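Local coordinates for IroE protein (Escherichia coli, PDB 2GZS), which hydrolyses the trilactone of enterobactin and its C-glucosylated forms, usually cutting just once to leave linear trimers, at residues S221-T226 and A237-F242; L83-N88 and P249-S254; G151-L156 and D180-R185. One frame throughout, in Å; residues are numbered along the deposited sequence.

Contact 1 (S221-T226 and A237-F242); sequences SKIHTT and AVFWDF
Helix 219-232 packs against strand 237-241 with Ile-223 and Phe-239 as the meeting point, their CA atoms 7.6 Å apart and each CB directed toward the other segment. The pair is a worked example of a branched aliphatic chain set on an aromatic face. Ile-223 touches the ring of Phe-239 with both of its branches. The methyl CG2 of Ile-223 lies over one face of the Phe-239 ring, 4.2 Å from its centroid and 26° off the ring normal, a CH-pi contact. The other branch ends further out along the ring, where CD1 of Ile-223 comes to 3.4 Å from CE1 of Phe-239 and 3.8 Å from its CZ. The division of labour follows from the torsion at CB: CG2 stands anti to the backbone N, while CG1 lies beside it (chi1 -66°) and carries CD1 toward the outer ring carbons. The two side chains cross at about a right angle.

In the alpha/beta-hydrolase fold to which the family belongs, helices cover both faces of a central sheet. Here strand 237-241 is its outermost strand at one end, hydrogen-bonded to strand 198-203, and helix 219-232 is the element that precedes it in the chain. Leu-220 and Leu-227 of the same helix also touch Phe-239, continuing the apolar cover along it.

His-224, one residue on, marks the exposed border. Its CE1 approaches CD2 of Phe-239 at 4.3 Å, obliquely. Within the helix, the hydroxyl OG1 of Thr-226 donates to the carbonyl O of Lys-222 at 2.8 Å, from above the carbonyl plane; the backbone N of Thr-226 reaches that oxygen from the opposite face, so two donors grip one acceptor.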
# COMPACT_ATOMS: atom_id res chain seq x y z
N SER A 221 -8.24 -19.19 -9.19
CA SER A 221 -9.56 -19.65 -8.85
C SER A 221 -10.13 -18.88 -7.67
O SER A 221 -11.25 -18.37 -7.75
CB SER A 221 -9.49 -21.15 -8.53
OG SER A 221 -10.78 -21.61 -8.18
N LYS A 222 -9.34 -18.77 -6.62
CA LYS A 222 -9.71 -18.04 -5.42
C LYS A 222 -10.03 -16.59 -5.74
O LYS A 222 -11.01 -16.03 -5.22
CB LYS A 222 -8.55 -18.13 -4.40
CG LYS A 222 -8.63 -19.46 -3.65
CD LYS A 222 -7.56 -19.45 -2.56
CE LYS A 222 -7.04 -20.84 -2.27
NZ LYS A 222 -5.67 -20.72 -1.66
N ILE A 223 -9.19 -16.01 -6.61
CA ILE A 223 -9.44 -14.60 -6.91
C ILE A 223 -10.67 -14.44 -7.73
O ILE A 223 -11.48 -13.51 -7.51
CB ILE A 223 -8.23 -14.03 -7.68
CG1 ILE A 223 -6.96 -13.99 -6.82
CG2 ILE A 223 -8.58 -12.65 -8.22
CD1 ILE A 223 -5.73 -13.65 -7.64
N HIS A 224 -10.94 -15.34 -8.70
CA HIS A 224 -12.15 -15.10 -9.47
C HIS A 224 -13.38 -15.26 -8.59
O HIS A 224 -14.33 -14.46 -8.75
CB HIS A 224 -12.23 -16.01 -10.72
CG HIS A 224 -11.16 -15.51 -11.68
ND1 HIS A 224 -11.08 -14.19 -12.06
CD2 HIS A 224 -10.12 -16.11 -12.29
CE1 HIS A 224 -10.07 -13.99 -12.87
NE2 HIS A 224 -9.48 -15.15 -13.04
N THR A 225 -13.38 -16.23 -7.67
CA THR A 225 -14.57 -16.30 -6.83
C THR A 225 -14.67 -15.03 -5.97
O THR A 225 -15.78 -14.50 -5.76
CB THR A 225 -14.46 -17.49 -5.87
OG1 THR A 225 -14.53 -18.68 -6.70
CG2 THR A 225 -15.57 -17.55 -4.83
N THR A 226 -13.51 -14.59 -5.48
CA THR A 226 -13.47 -13.42 -4.61
C THR A 226 -14.10 -12.23 -5.35
O THR A 226 -14.98 -11.57 -4.80
CB THR A 226 -12.05 -13.08 -4.17
OG1 THR A 226 -11.60 -14.08 -3.25
CG2 THR A 226 -12.03 -11.76 -3.38
N ALA A 237 -14.15 -4.38 -7.28
CA ALA A 237 -12.93 -5.18 -7.03
C ALA A 237 -12.36 -5.63 -8.36
O ALA A 237 -13.15 -6.04 -9.23
CB ALA A 237 -13.22 -6.40 -6.21
N VAL A 238 -11.07 -5.59 -8.55
CA VAL A 238 -10.44 -5.92 -9.81
C VAL A 238 -9.20 -6.73 -9.54
O VAL A 238 -8.65 -6.72 -8.42
CB VAL A 238 -10.06 -4.66 -10.62
CG1 VAL A 238 -11.29 -3.77 -10.86
CG2 VAL A 238 -9.02 -3.81 -9.93
N PHE A 239 -8.74 -7.41 -10.59
CA PHE A 239 -7.52 -8.19 -10.52
C PHE A 239 -6.47 -7.68 -11.52
O PHE A 239 -6.81 -7.49 -12.70
CB PHE A 239 -7.89 -9.65 -10.82
CG PHE A 239 -6.74 -10.61 -10.93
CD1 PHE A 239 -5.78 -10.58 -9.92
CD2 PHE A 239 -6.63 -11.49 -12.01
CE1 PHE A 239 -4.70 -11.44 -9.94
CE2 PHE A 239 -5.54 -12.35 -11.99
CZ PHE A 239 -4.61 -12.34 -10.99
N TRP A 240 -5.27 -7.44 -11.12
CA TRP A 240 -4.14 -7.09 -11.98
C TRP A 240 -3.21 -8.30 -12.01
O TRP A 240 -2.70 -8.71 -10.97
CB TRP A 240 -3.38 -5.89 -11.45
CG TRP A 240 -4.10 -4.56 -11.47
CD1 TRP A 240 -4.96 -4.04 -10.56
CD2 TRP A 240 -3.97 -3.60 -12.53
NE1 TRP A 240 -5.39 -2.80 -10.97
CE2 TRP A 240 -4.78 -2.53 -12.17
CE3 TRP A 240 -3.21 -3.64 -13.71
CZ2 TRP A 240 -4.87 -1.42 -13.01
CZ3 TRP A 240 -3.31 -2.52 -14.54
CH2 TRP A 240 -4.13 -1.48 -14.16
N ASP A 241 -3.02 -8.86 -13.20
CA ASP A 241 -2.16 -10.02 -13.34
C ASP A 241 -0.83 -9.65 -13.98
O ASP A 241 -0.84 -8.91 -15.00
CB ASP A 241 -2.85 -11.02 -14.27
CG ASP A 241 -2.25 -12.40 -14.18
OD1 ASP A 241 -1.33 -12.66 -13.41
OD2 ASP A 241 -2.81 -13.23 -14.96
N PHE A 242 0.29 -10.06 -13.46
CA PHE A 242 1.59 -9.84 -14.04
C PHE A 242 2.25 -11.21 -14.26
O PHE A 242 2.99 -11.64 -13.39
CB PHE A 242 2.47 -8.98 -13.10
CG PHE A 242 1.80 -7.62 -12.86
CD1 PHE A 242 1.98 -6.55 -13.73
CD2 PHE A 242 0.97 -7.43 -11.77
CE1 PHE A 242 1.33 -5.35 -13.48
CE2 PHE A 242 0.36 -6.21 -11.52
CZ PHE A 242 0.53 -5.14 -12.38

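Contact 2 (L83-N88 and P249-S254); sequences LPFDLN and PMFNAS
Phe-251 extends its ring with CG anti to the backbone N (chi1 -175°), and Phe-85 sends its own across to meet it with CG beside the backbone N (chi1 -60°). The side chains thus arrive from opposite directions, one from a helix and one from a loop, and illustrate how a single aromatic pair can join segments 161 residues apart. The rings form an offset edge-to-face pair, the edge of Phe-85 turned toward the face of Phe-251, with centroids 5.8 Å apart and planes at 84°. The closest atoms are CE1 of Phe-251 and CE1 of Phe-85, 3.9 Å apart, with the Phe-251 atom in the plane of the Phe-85 ring; CZ of Phe-85 is 4.0 Å from the same CE1 of Phe-251.

Ala-53 of helix 51-57 touches both rings. Phe-251 is also paired edge-to-face with Trp-146 and His-148, the latter lining the pocket that holds the diisopropyl phosphonate. The side chain of Phe-251 lies about 6 Å from that of His-247 and about 7 Å from that of Ser-149, both active-site residues. The cluster lies in the second shell of the serine-hydrolase site, joining the loop of Phe-85 to the helix that opens with His-247 and, through Trp-146 and His-148, to the strand that leads to the nucleophile Ser-149.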
# COMPACT_ATOMS: atom_id res chain seq x y z
N LEU A 83 19.09 -0.40 4.93
CA LEU A 83 18.75 -1.48 4.02
C LEU A 83 17.39 -1.24 3.38
O LEU A 83 16.60 -0.39 3.83
CB LEU A 83 18.71 -2.75 4.87
CG LEU A 83 20.04 -2.95 5.64
CD1 LEU A 83 19.80 -4.01 6.69
CD2 LEU A 83 21.18 -3.30 4.71
N PRO A 84 17.04 -1.90 2.31
CA PRO A 84 15.76 -1.65 1.64
C PRO A 84 14.54 -2.10 2.44
O PRO A 84 13.45 -1.54 2.25
CB PRO A 84 15.85 -2.45 0.34
CG PRO A 84 17.12 -3.20 0.34
CD PRO A 84 17.91 -2.86 1.57
N PHE A 85 14.72 -3.07 3.33
CA PHE A 85 13.63 -3.52 4.20
C PHE A 85 14.08 -3.58 5.64
O PHE A 85 15.23 -3.83 5.99
CB PHE A 85 13.09 -4.92 3.79
CG PHE A 85 12.57 -4.94 2.38
CD1 PHE A 85 11.22 -4.74 2.08
CD2 PHE A 85 13.44 -5.16 1.31
CE1 PHE A 85 10.79 -4.74 0.77
CE2 PHE A 85 12.99 -5.14 0.00
CZ PHE A 85 11.66 -4.96 -0.31
N ASP A 86 13.05 -3.40 6.53
CA ASP A 86 13.32 -3.76 7.95
C ASP A 86 12.47 -5.00 8.17
O ASP A 86 11.27 -4.98 8.44
CB ASP A 86 12.98 -2.63 8.92
CG ASP A 86 13.17 -3.03 10.37
OD1 ASP A 86 13.28 -4.24 10.73
OD2 ASP A 86 13.16 -2.11 11.21
N LEU A 87 13.14 -6.15 8.02
CA LEU A 87 12.40 -7.40 7.93
C LEU A 87 11.70 -7.74 9.26
O LEU A 87 10.55 -8.25 9.19
CB LEU A 87 13.31 -8.60 7.53
CG LEU A 87 13.95 -8.45 6.11
CD1 LEU A 87 14.92 -9.64 5.96
CD2 LEU A 87 12.96 -8.41 5.00
N ASN A 88 12.38 -7.45 10.36
CA ASN A 88 11.73 -7.71 11.63
C ASN A 88 10.51 -6.84 11.88
O ASN A 88 9.43 -7.23 12.29
CB ASN A 88 12.69 -7.46 12.78
CG ASN A 88 13.89 -8.37 12.83
OD1 ASN A 88 13.84 -9.41 12.20
ND2 ASN A 88 14.88 -7.90 13.58
N PRO A 249 10.81 -8.16 -9.80
CA PRO A 249 9.99 -7.56 -10.86
C PRO A 249 8.59 -7.40 -10.40
O PRO A 249 7.92 -6.43 -10.78
CB PRO A 249 10.12 -8.59 -12.01
CG PRO A 249 11.48 -9.17 -11.78
CD PRO A 249 11.59 -9.32 -10.26
N MSE A 250 7.93 -8.27 -9.62
CA MSE A 250 6.59 -8.03 -9.16
C MSE A 250 6.46 -6.88 -8.15
O MSE A 250 5.45 -6.19 -8.23
CB MSE A 250 6.13 -9.35 -8.45
CG MSE A 250 4.73 -9.17 -7.91
SE MSE A 250 3.40 -8.96 -9.34
CE MSE A 250 2.04 -8.63 -8.11
N PHE A 251 7.42 -6.76 -7.26
CA PHE A 251 7.42 -5.60 -6.34
C PHE A 251 7.35 -4.32 -7.19
O PHE A 251 6.55 -3.44 -6.90
CB PHE A 251 8.65 -5.64 -5.43
CG PHE A 251 8.69 -4.54 -4.36
CD1 PHE A 251 8.28 -4.88 -3.08
CD2 PHE A 251 9.13 -3.25 -4.66
CE1 PHE A 251 8.29 -3.87 -2.11
CE2 PHE A 251 9.12 -2.28 -3.70
CZ PHE A 251 8.74 -2.57 -2.39
N ASN A 252 8.24 -4.30 -8.18
CA ASN A 252 8.31 -3.12 -9.06
C ASN A 252 7.03 -2.91 -9.82
O ASN A 252 6.44 -1.84 -9.88
CB ASN A 252 9.40 -3.35 -10.13
CG ASN A 252 10.80 -3.12 -9.60
OD1 ASN A 252 10.91 -2.63 -8.47
ND2 ASN A 252 11.79 -3.49 -10.40
N ALA A 253 6.54 -3.96 -10.51
CA ALA A 253 5.36 -3.84 -11.33
C ALA A 253 4.15 -3.36 -10.57
O ALA A 253 3.34 -2.53 -11.02
CB ALA A 253 5.02 -5.20 -11.99
N SER A 254 3.96 -3.96 -9.39
CA SER A 254 2.72 -3.66 -8.65
C SER A 254 2.81 -2.21 -8.07
O SER A 254 1.77 -1.57 -8.18
CB SER A 254 2.51 -4.75 -7.60
OG SER A 254 3.46 -4.70 -6.57

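Contact 3 (G151-L156 and D180-R185); sequences GGLFVL and DALLSR
Leu-182 reaches from helix 179-187 to two leucines one helical turn apart on helix 150-161, an example of apolar packing built around one projecting side chain. The tight part uses two levels of that side chain: the methyl CD2 of Leu-182 lies 3.7 Å from CD2 of Leu-153, and the branch carbon CG of Leu-182 rests 3.8 Å from CB of Leu-156. A non-staggered shape (chi1 -125°, chi2 15°) brings CD2 onto Leu-153 while CG stays against Leu-156, and suggests some torsional strain accepted for the fit. An alanine in place of this leucine removes CG and both methyls, and is likely to leave CD2 of Leu-153 and CB of Leu-156 without their partner and open a gap between the helices.

The looser side lies toward the surface. There the exposed Arg-185 directs its CB toward helix 150-161 but makes no contact with segment 151-156, its guanidinium instead forming a salt bridge through NH1 with Asp-157 beyond the segment. Helix 150-161 starts just after the catalytic Ser-149, at what is probably the nucleophile elbow. It lies on strand 167-171 through Val-155 and Leu-156, and helix 179-187 packs beside it, touching helix 219-232 through Leu-183 and Thr-226.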
# COMPACT_ATOMS: atom_id res chain seq x y z
N GLY A 151 3.06 -6.74 3.11
CA GLY A 151 2.37 -5.46 2.88
C GLY A 151 1.04 -5.71 2.21
O GLY A 151 0.07 -4.99 2.45
N GLY A 152 0.90 -6.75 1.36
CA GLY A 152 -0.38 -7.03 0.72
C GLY A 152 -1.41 -7.55 1.73
O GLY A 152 -2.61 -7.25 1.61
N LEU A 153 -0.93 -8.31 2.74
CA LEU A 153 -1.83 -8.70 3.82
C LEU A 153 -2.35 -7.47 4.60
O LEU A 153 -3.56 -7.41 4.92
CB LEU A 153 -1.16 -9.63 4.86
CG LEU A 153 -0.61 -10.90 4.19
CD1 LEU A 153 0.08 -11.75 5.28
CD2 LEU A 153 -1.74 -11.67 3.51
N PHE A 154 -1.42 -6.56 4.85
CA PHE A 154 -1.81 -5.35 5.58
C PHE A 154 -2.89 -4.60 4.80
O PHE A 154 -3.84 -4.07 5.39
CB PHE A 154 -0.60 -4.41 5.77
CG PHE A 154 -1.02 -3.17 6.55
CD1 PHE A 154 -1.23 -3.22 7.92
CD2 PHE A 154 -1.23 -1.96 5.87
CE1 PHE A 154 -1.68 -2.08 8.60
CE2 PHE A 154 -1.68 -0.81 6.53
CZ PHE A 154 -1.87 -0.90 7.89
N VAL A 155 -2.75 -4.55 3.45
CA VAL A 155 -3.80 -3.83 2.69
C VAL A 155 -5.15 -4.47 2.79
O VAL A 155 -6.18 -3.84 2.94
CB VAL A 155 -3.36 -3.73 1.22
CG1 VAL A 155 -4.44 -3.14 0.31
CG2 VAL A 155 -2.12 -2.85 1.11
N LEU A 156 -5.21 -5.83 2.73
CA LEU A 156 -6.50 -6.54 2.91
C LEU A 156 -7.08 -6.28 4.30
O LEU A 156 -8.29 -6.00 4.43
CB LEU A 156 -6.34 -8.05 2.71
CG LEU A 156 -5.99 -8.50 1.29
CD1 LEU A 156 -5.76 -10.02 1.24
CD2 LEU A 156 -7.05 -8.07 0.29
N ASP A 180 -5.60 -17.11 2.97
CA ASP A 180 -6.95 -17.64 2.85
C ASP A 180 -7.81 -17.16 4.01
O ASP A 180 -9.01 -16.95 3.71
CB ASP A 180 -6.96 -19.18 2.82
CG ASP A 180 -6.33 -19.73 1.53
OD1 ASP A 180 -7.07 -19.80 0.53
OD2 ASP A 180 -5.14 -20.11 1.52
N ALA A 181 -7.21 -17.05 5.19
CA ALA A 181 -8.07 -16.56 6.31
C ALA A 181 -8.56 -15.14 6.07
O ALA A 181 -9.70 -14.72 6.35
CB ALA A 181 -7.33 -16.57 7.63
N LEU A 182 -7.66 -14.32 5.51
CA LEU A 182 -8.04 -12.95 5.13
C LEU A 182 -9.00 -12.93 3.98
O LEU A 182 -9.98 -12.13 4.02
CB LEU A 182 -6.77 -12.17 4.68
CG LEU A 182 -6.32 -10.87 5.27
CD1 LEU A 182 -6.98 -10.51 6.58
CD2 LEU A 182 -4.78 -10.89 5.42
N LEU A 183 -8.80 -13.74 2.94
CA LEU A 183 -9.85 -13.76 1.91
C LEU A 183 -11.24 -14.16 2.39
O LEU A 183 -12.27 -13.70 1.91
CB LEU A 183 -9.51 -14.77 0.78
CG LEU A 183 -8.57 -14.20 -0.29
CD1 LEU A 183 -8.36 -15.22 -1.40
CD2 LEU A 183 -9.10 -12.87 -0.81
N SER A 184 -11.27 -15.09 3.32
CA SER A 184 -12.48 -15.57 3.98
C SER A 184 -13.17 -14.40 4.68
O SER A 184 -14.39 -14.22 4.60
CB SER A 184 -12.11 -16.66 4.98
OG SER A 184 -13.34 -17.24 5.44
N ARG A 185 -12.37 -13.54 5.33
CA ARG A 185 -13.04 -12.35 5.92
C ARG A 185 -13.48 -11.36 4.86
O ARG A 185 -14.56 -10.73 4.97
CB ARG A 185 -12.08 -11.65 6.86
CG ARG A 185 -11.63 -12.44 8.08
CD ARG A 185 -10.40 -11.87 8.80
NE ARG A 185 -10.50 -10.51 9.28
CZ ARG A 185 -9.70 -9.50 9.54
NH1 ARG A 185 -8.37 -9.55 9.40
NH2 ARG A 185 -10.21 -8.34 9.99

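In the fold
The three contacts differ in depth as well as chemistry, and no helix or strand is shared by two of them. Contact 3 is fully buried and purely aliphatic, joining two helices; contact 1, partly buried, sets an aliphatic chain on a ring at the sheet border; contact 2, also partly buried, is wholly aromatic. Contact 1 lies farthest out, about 17 Å from the chain's centre against about 12 and 13 Å for contacts 2 and 3, centre to centre. A salt bridge from Lys-222 to Asp-180 ties contacts 1 and 3. Strand 237-241 and helix 247-262 follow each other in the chain, and Phe-242 packs on the selenium of selenomethionine Met-250 and on Ala-253.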